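Long-range contacts in glycosyl hydrolase (Streptomyces cattleya, PDB 7LR8), which probably hydrolyses the Manβ1-4GlcNAc linkage of N-glycan core fragments, as a family GH5 subfamily 18 glycosidase of the N-glycan degradation pathway: residues B[57-63]-B[127-131]; B[168-174]-B[208-213]; B[306-310]-B[328-333]. The protein carries 1 engineered substitution. One frame throughout, in Å; residues are numbered along the deposited sequence.

Interaction 1. Residues B[57-63]-B[127-131]; sequences PLWPVFQ and GQAEY
Gln63 and Tyr131 bring the two backbones closest, their CA atoms 7.4 Å apart, where the chain leaves the short helix 59-62 and runs past one flank of helix 122-139. The ring of Tyr131 carries most of the contact. With CG anti to the backbone N (chi1 165°), it extends from helix 122-139 to lie among Pro57, Trp59, Phe62 and Gln63. Over one face of the tyrosine ring lies Trp59 CD1, displaced toward the rim and 3.7 Å from Tyr131 CE2; the planes of the two rings are inclined by 32°, an oblique pairing and not a regular stack. Phe62 approaches with its CB, 3.6 Å from Tyr131 CE1, while its ring leads away from Tyr131 and takes Pro57 CB over the centre of one face. At the far end of the tyrosine, OH lies 3.5 Å from Pro57 CB and hydrogen-bonds to the carbonyl of Gly95.

The extended side chain of Gln63 supplies the polar link. Its OE1 accepts a nearly straight bond from Trp59 NE1 at 2.7 Å, lying in the indole plane, which fixes which way round the amide sits. NE2 is thereby directed to Gly127 O at 3.1 Å, and it also meets the carbonyl of Arg66. Gly127 O is gripped twice, since Tyr131 N, its helical partner, reaches it from the opposite face of the carbonyl plane. Beyond the indole, Trp59 CZ2 rests 3.7 Å from Gln128 CG, and Gln128 OE1 accepts from Trp176 NE1 while Gln128 NE2 donates to Leu118 O.

This buried contact thus joins the segment following strand 52-55 to helix 122-139, which precedes strand 145-152; Leu96, just after strand 90-94, touches both Trp59 and Tyr131, and helix 170-187 packs against Gln128 and Ala129.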
# COMPACT_ATOMS: atom_id res chain seq x y z
N PRO B 57 -0.07 10.51 10.67
CA PRO B 57 -0.34 10.44 9.23
C PRO B 57 -0.15 9.02 8.74
O PRO B 57 0.62 8.24 9.31
CB PRO B 57 0.72 11.36 8.61
CG PRO B 57 1.20 12.23 9.70
CD PRO B 57 0.96 11.51 11.02
N LEU B 58 -0.86 8.68 7.66
CA LEU B 58 -0.57 7.47 6.88
C LEU B 58 0.27 7.91 5.69
O LEU B 58 -0.22 8.64 4.81
CB LEU B 58 -1.85 6.78 6.43
CG LEU B 58 -2.61 5.98 7.49
CD1 LEU B 58 -3.78 5.24 6.86
CD2 LEU B 58 -1.68 5.01 8.20
N TRP B 59 1.53 7.49 5.67
CA TRP B 59 2.48 7.96 4.66
C TRP B 59 2.00 7.76 3.23
O TRP B 59 2.01 8.74 2.46
CB TRP B 59 3.83 7.27 4.92
CG TRP B 59 4.96 7.66 3.98
CD1 TRP B 59 5.12 8.86 3.31
CD2 TRP B 59 6.09 6.86 3.63
NE1 TRP B 59 6.27 8.83 2.56
CE2 TRP B 59 6.88 7.61 2.72
CE3 TRP B 59 6.51 5.57 3.96
CZ2 TRP B 59 8.07 7.12 2.18
CZ3 TRP B 59 7.69 5.08 3.43
CH2 TRP B 59 8.45 5.86 2.53
N PRO B 60 1.52 6.58 2.80
CA PRO B 60 1.06 6.46 1.40
C PRO B 60 -0.14 7.34 1.08
O PRO B 60 -0.33 7.71 -0.09
CB PRO B 60 0.70 4.98 1.25
CG PRO B 60 1.30 4.28 2.43
CD PRO B 60 1.33 5.31 3.53
N VAL B 61 -0.97 7.68 2.07
CA VAL B 61 -2.07 8.60 1.82
C VAL B 61 -1.57 10.03 1.69
O VAL B 61 -2.07 10.81 0.87
CB VAL B 61 -3.13 8.46 2.93
CG1 VAL B 61 -4.21 9.52 2.79
CG2 VAL B 61 -3.73 7.07 2.88
N PHE B 62 -0.54 10.40 2.47
CA PHE B 62 -0.01 11.75 2.39
C PHE B 62 0.91 11.94 1.19
O PHE B 62 0.95 13.03 0.61
CB PHE B 62 0.75 12.09 3.68
CG PHE B 62 -0.14 12.56 4.80
CD1 PHE B 62 -1.17 11.75 5.28
CD2 PHE B 62 0.05 13.81 5.36
CE1 PHE B 62 -1.98 12.20 6.32
CE2 PHE B 62 -0.75 14.25 6.40
CZ PHE B 62 -1.77 13.44 6.87
N GLN B 63 1.64 10.90 0.78
CA GLN B 63 2.61 10.99 -0.31
C GLN B 63 2.40 9.82 -1.27
O GLN B 63 3.22 8.90 -1.33
CB GLN B 63 4.04 11.00 0.25
CG GLN B 63 5.11 11.41 -0.77
CD GLN B 63 6.49 11.55 -0.14
OE1 GLN B 63 6.75 10.99 0.93
NE2 GLN B 63 7.38 12.30 -0.79
N GLY B 127 12.75 11.73 -1.09
CA GLY B 127 11.31 11.87 -0.95
C GLY B 127 10.85 11.92 0.49
O GLY B 127 9.96 12.71 0.84
N GLN B 128 11.45 11.08 1.35
CA GLN B 128 11.09 11.07 2.77
C GLN B 128 11.48 12.38 3.44
O GLN B 128 10.72 12.92 4.25
CB GLN B 128 11.79 9.93 3.50
CG GLN B 128 11.39 8.54 3.06
CD GLN B 128 12.42 7.54 3.51
OE1 GLN B 128 13.59 7.89 3.67
NE2 GLN B 128 12.00 6.30 3.73
N ALA B 129 12.67 12.90 3.11
CA ALA B 129 13.14 14.16 3.70
C ALA B 129 12.22 15.31 3.32
O ALA B 129 11.90 16.15 4.17
CB ALA B 129 14.58 14.44 3.26
N GLU B 130 11.78 15.36 2.06
CA GLU B 130 10.90 16.46 1.65
C GLU B 130 9.54 16.36 2.32
O GLU B 130 8.94 17.38 2.68
CB GLU B 130 10.76 16.48 0.13
CG GLU B 130 9.93 17.63 -0.45
CD GLU B 130 10.37 19.04 -0.01
OE1 GLU B 130 11.49 19.25 0.51
OE2 GLU B 130 9.54 19.95 -0.17
N TYR B 131 9.05 15.13 2.50
CA TYR B 131 7.80 14.89 3.21
C TYR B 131 7.88 15.38 4.66
O TYR B 131 7.01 16.13 5.11
CB TYR B 131 7.50 13.39 3.14
CG TYR B 131 6.46 12.83 4.07
CD1 TYR B 131 5.12 13.19 3.98
CD2 TYR B 131 6.82 11.92 5.05
CE1 TYR B 131 4.16 12.64 4.84
CE2 TYR B 131 5.87 11.37 5.94
CZ TYR B 131 4.55 11.75 5.82
OH TYR B 131 3.59 11.20 6.66

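Interaction 2. Residues B[168-174]-B[208-213]; sequences VTPEQAG and PFTPAH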
# COMPACT_ATOMS: atom_id res chain seq x y z
N VAL B 168 20.00 -2.76 6.44
CA VAL B 168 20.91 -1.63 6.53
C VAL B 168 21.94 -1.93 7.61
O VAL B 168 21.67 -2.65 8.57
CB VAL B 168 20.18 -0.32 6.87
CG1 VAL B 168 19.61 0.28 5.61
CG2 VAL B 168 19.09 -0.56 7.93
N THR B 169 23.13 -1.36 7.44
CA THR B 169 24.13 -1.43 8.49
C THR B 169 23.80 -0.39 9.55
O THR B 169 23.02 0.53 9.30
CB THR B 169 25.52 -1.16 7.92
OG1 THR B 169 25.64 0.22 7.55
CG2 THR B 169 25.79 -2.04 6.71
N PRO B 170 24.35 -0.53 10.76
CA PRO B 170 24.15 0.52 11.76
C PRO B 170 24.63 1.89 11.29
O PRO B 170 23.96 2.89 11.56
CB PRO B 170 24.96 0.01 12.96
CG PRO B 170 24.92 -1.48 12.81
CD PRO B 170 25.02 -1.72 11.33
N GLU B 171 25.75 1.95 10.56
CA GLU B 171 26.22 3.24 10.07
C GLU B 171 25.22 3.87 9.10
O GLU B 171 25.00 5.09 9.13
CB GLU B 171 27.59 3.09 9.40
CG GLU B 171 28.24 4.43 9.05
CD GLU B 171 29.18 4.33 7.85
OE1 GLU B 171 29.63 3.22 7.53
OE2 GLU B 171 29.46 5.38 7.23
N GLN B 172 24.62 3.06 8.22
CA GLN B 172 23.62 3.59 7.31
C GLN B 172 22.36 4.02 8.05
O GLN B 172 21.72 5.02 7.67
CB GLN B 172 23.27 2.55 6.25
CG GLN B 172 24.40 2.24 5.29
CD GLN B 172 24.09 1.05 4.40
OE1 GLN B 172 23.49 0.08 4.83
NE2 GLN B 172 24.51 1.13 3.14
N ALA B 173 21.99 3.29 9.10
CA ALA B 173 20.83 3.68 9.90
C ALA B 173 21.05 5.04 10.56
O ALA B 173 20.17 5.92 10.52
CB ALA B 173 20.53 2.61 10.95
N GLY B 174 22.23 5.23 11.16
CA GLY B 174 22.53 6.51 11.80
C GLY B 174 22.57 7.66 10.81
O GLY B 174 22.07 8.75 11.09
N PRO B 208 20.02 -3.32 13.37
CA PRO B 208 20.82 -2.20 12.84
C PRO B 208 20.63 -0.91 13.61
O PRO B 208 21.53 -0.05 13.60
CB PRO B 208 20.32 -2.05 11.39
CG PRO B 208 19.63 -3.32 11.08
CD PRO B 208 19.07 -3.83 12.37
N PHE B 209 19.48 -0.72 14.24
CA PHE B 209 19.22 0.47 15.03
C PHE B 209 19.67 0.18 16.45
O PHE B 209 19.27 -0.84 17.03
CB PHE B 209 17.74 0.86 14.97
CG PHE B 209 17.34 1.53 13.67
CD1 PHE B 209 17.09 0.78 12.52
CD2 PHE B 209 17.20 2.91 13.61
CE1 PHE B 209 16.72 1.41 11.33
CE2 PHE B 209 16.83 3.55 12.42
CZ PHE B 209 16.59 2.79 11.27
N THR B 210 20.55 1.02 16.98
CA THR B 210 21.27 0.70 18.20
C THR B 210 20.81 1.54 19.38
O THR B 210 20.12 2.56 19.21
CB THR B 210 22.78 0.92 18.00
OG1 THR B 210 23.04 2.32 17.83
CG2 THR B 210 23.29 0.15 16.77
N PRO B 211 21.16 1.14 20.61
CA PRO B 211 20.90 2.03 21.75
C PRO B 211 21.57 3.38 21.60
O PRO B 211 21.00 4.41 21.98
CB PRO B 211 21.47 1.25 22.94
CG PRO B 211 21.47 -0.19 22.50
CD PRO B 211 21.74 -0.15 21.02
N ALA B 212 22.77 3.41 21.03
CA ALA B 212 23.45 4.68 20.82
C ALA B 212 22.65 5.60 19.88
O ALA B 212 22.57 6.81 20.12
CB ALA B 212 24.85 4.43 20.26
N HIS B 213 22.06 5.04 18.82
CA HIS B 213 21.24 5.86 17.93
C HIS B 213 20.09 6.51 18.69
O HIS B 213 19.79 7.69 18.50
CB HIS B 213 20.66 5.04 16.77
CG HIS B 213 21.67 4.46 15.83
ND1 HIS B 213 21.45 3.27 15.16
CD2 HIS B 213 22.87 4.91 15.39
CE1 HIS B 213 22.48 3.00 14.38
NE2 HIS B 213 23.35 3.98 14.50
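Ala173 and Phe209 meet methyl to ring: Ala173 CB stands 3.9 Å from the centroid of the Phe209 ring and only 8° off its normal, a well-centred CH-pi contact. Phe209 starts out pointing away from helix 170-187, and its CG, anti to the carbonyl carbon (chi1 -77°), swings the ring back over the alanine. The imidazole of His213 is set differently. Its edge faces Pro170, with CE1 3.2 Å from Pro170 O, whereas one face receives the backbone of Gly174, whose CA lies off-centre. Over the centre of the opposite face sits Thr210 OG1, the N-cap oxygen that accepts from His213 N at 3.1 Å. Replacing His213 by an alanine would probably open a gap beside Pro170 O and Gly174 and leave the start of helix 170-187 less firmly packed on helix 211-216. The prolines pack against the facing backbones: Pro208 CB is 3.2 Å from Val168 O, and Pro170 CA makes a CH···O contact of 3.3 Å with Pro208 O, a buried carbonyl lacking any conventional partner.

Both helices begin here with a threonine N-cap followed by proline. Thr169 and Gln172 complete a capping box, Gln172 N donating to Thr169 OG1 and Thr169 N to Gln172 OE1. The arrangement is one of neighbouring helix starts on the outer layer of a (β/α)8 barrel, toward the C-terminal ends of its strands, with the Phe209 side chain about 9 Å from that of the engineered Ala153.

Interaction 3. Residues B[306-310]-B[328-333]; sequences SHDVD and QDRRVK. With SO4 (sulfate ion), chain J.
Asp308 and Lys333 point at each other from opposite directions, and the lysine can be followed outward. Its CB leads into a chain whose CD lies 3.6 Å from Asp308 OD2; the bend beyond it at chi3 (66°) lays CE about equally near both carboxylate oxygens. NZ then closes a salt bridge of 2.8 Å with Asp308 OD1, on the syn lone pair, and also bonds to Gly324 O, while the N-H of Gly324 reaches the same OD1. The other oxygen, Asp308 OD2, accepts from a water that in turn takes the backbone N-H of Gln328.

Gln328, bent at chi2, sends NE2 to Asp308 O at 2.8 Å, from above the carbonyl plane; its amide stacks on the carboxylate of Asp310, whose OD1 accepts from Arg312 N, with 24° between planes. Arg330 CG lies 4.0 Å from His307 NE2, while its guanidinium salt-bridges Asp41 through NE and, through NH2, holds a sulfate ion, probably from the crystallisation liquor, at 2.9 Å from O4.

With its carboxylate bound by an ammonium, a backbone N-H and a water, Asp308 is likely to remain ionised and to pin the two loop segments together electrostatically.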
# COMPACT_ATOMS: atom_id res chain seq x y z
N SER B 306 -5.58 6.17 22.85
CA SER B 306 -6.72 6.95 23.33
C SER B 306 -8.01 6.14 23.25
O SER B 306 -8.78 6.07 24.23
CB SER B 306 -6.83 8.25 22.53
OG SER B 306 -7.12 8.01 21.17
N HIS B 307 -8.26 5.49 22.11
CA HIS B 307 -9.54 4.87 21.83
C HIS B 307 -9.36 3.44 21.33
O HIS B 307 -8.44 3.14 20.56
CB HIS B 307 -10.32 5.68 20.79
CG HIS B 307 -10.77 7.01 21.30
ND1 HIS B 307 -9.96 8.13 21.27
CD2 HIS B 307 -11.92 7.40 21.88
CE1 HIS B 307 -10.61 9.16 21.79
NE2 HIS B 307 -11.80 8.74 22.18
N ASP B 308 -10.26 2.58 21.78
CA ASP B 308 -10.36 1.22 21.25
C ASP B 308 -10.51 1.25 19.74
O ASP B 308 -11.06 2.20 19.17
CB ASP B 308 -11.57 0.49 21.84
CG ASP B 308 -11.36 0.02 23.28
OD1 ASP B 308 -10.20 -0.06 23.75
OD2 ASP B 308 -12.38 -0.26 23.94
N VAL B 309 -10.04 0.18 19.09
CA VAL B 309 -10.19 -0.01 17.65
C VAL B 309 -11.53 -0.68 17.38
O VAL B 309 -11.94 -1.60 18.10
CB VAL B 309 -9.03 -0.83 17.07
CG1 VAL B 309 -9.16 -0.96 15.54
CG2 VAL B 309 -7.69 -0.19 17.44
N ASP B 310 -12.23 -0.20 16.35
CA ASP B 310 -13.52 -0.77 15.99
C ASP B 310 -13.34 -2.22 15.56
O ASP B 310 -12.58 -2.52 14.64
CB ASP B 310 -14.15 0.05 14.87
CG ASP B 310 -15.59 -0.36 14.56
OD1 ASP B 310 -16.05 -1.40 15.07
OD2 ASP B 310 -16.26 0.36 13.80
N GLN B 328 -15.00 2.80 21.97
CA GLN B 328 -15.36 3.29 20.64
C GLN B 328 -16.37 4.43 20.72
O GLN B 328 -16.32 5.37 19.92
CB GLN B 328 -15.92 2.15 19.81
CG GLN B 328 -14.88 1.51 18.98
CD GLN B 328 -14.55 2.35 17.78
OE1 GLN B 328 -15.45 2.72 17.01
NE2 GLN B 328 -13.28 2.68 17.61
N ASP B 329 -17.32 4.35 21.65
CA ASP B 329 -18.28 5.43 21.84
C ASP B 329 -17.82 6.45 22.86
O ASP B 329 -18.65 7.18 23.41
CB ASP B 329 -19.66 4.87 22.23
CG ASP B 329 -19.57 3.69 23.17
OD1 ASP B 329 -18.96 3.83 24.25
OD2 ASP B 329 -20.11 2.61 22.83
N ARG B 330 -16.51 6.51 23.14
CA ARG B 330 -15.87 7.57 23.93
C ARG B 330 -16.25 7.52 25.40
O ARG B 330 -16.36 8.56 26.06
CB ARG B 330 -16.16 8.96 23.34
CG ARG B 330 -15.75 9.08 21.87
CD ARG B 330 -16.04 10.46 21.34
NE ARG B 330 -15.73 10.59 19.92
CZ ARG B 330 -16.64 10.61 18.95
NH1 ARG B 330 -17.93 10.52 19.24
NH2 ARG B 330 -16.26 10.74 17.69
N ARG B 331 -16.44 6.33 25.95
CA ARG B 331 -16.70 6.18 27.38
C ARG B 331 -15.41 5.78 28.08
O ARG B 331 -14.60 5.02 27.54
CB ARG B 331 -17.81 5.17 27.64
CG ARG B 331 -19.08 5.48 26.87
CD ARG B 331 -20.31 4.93 27.56
NE ARG B 331 -21.08 5.98 28.22
CZ ARG B 331 -21.10 6.19 29.53
NH1 ARG B 331 -20.41 5.40 30.34
NH2 ARG B 331 -21.83 7.17 30.04
N VAL B 332 -15.21 6.31 29.29
CA VAL B 332 -13.98 6.06 30.03
C VAL B 332 -13.98 4.62 30.52
O VAL B 332 -14.92 4.17 31.20
CB VAL B 332 -13.83 7.05 31.19
CG1 VAL B 332 -12.51 6.82 31.92
CG2 VAL B 332 -13.92 8.48 30.66
N LYS B 333 -12.92 3.90 30.21
CA LYS B 333 -12.67 2.53 30.62
C LYS B 333 -11.96 2.52 31.96
O LYS B 333 -11.39 3.54 32.38
CB LYS B 333 -11.83 1.81 29.56
CG LYS B 333 -12.50 1.68 28.21
CD LYS B 333 -11.53 1.19 27.13
CE LYS B 333 -11.06 -0.23 27.39
NZ LYS B 333 -9.99 -0.67 26.46
S SO4 J . -18.88 10.37 15.49
O1 SO4 J . -19.37 10.62 14.14
O2 SO4 J . -18.63 11.65 16.15
O3 SO4 J . -19.89 9.62 16.25
O4 SO4 J . -17.65 9.59 15.43
O HOH W 1 -14.72 -0.11 22.44

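Along the chain the three contacts follow in series, each closing before the next opens, and none touches another. Interactions 1 and 2 have centres 22 Å apart and lie on successive parts of the barrel: helix 122-139 of the first packs against helix 170-187 of the second. Interaction 3 is farther round, its centre 28 Å from interaction 1 and 37 Å from interaction 2, the latter across the chain's centre, in the loop between strand 298-304 and helix 334-349. Together they join segments round the eight-stranded parallel barrel, with 57-63 and 306-310 each following a barrel strand; the Val309 side chain of interaction 3 is about 7 Å from the bound mannose.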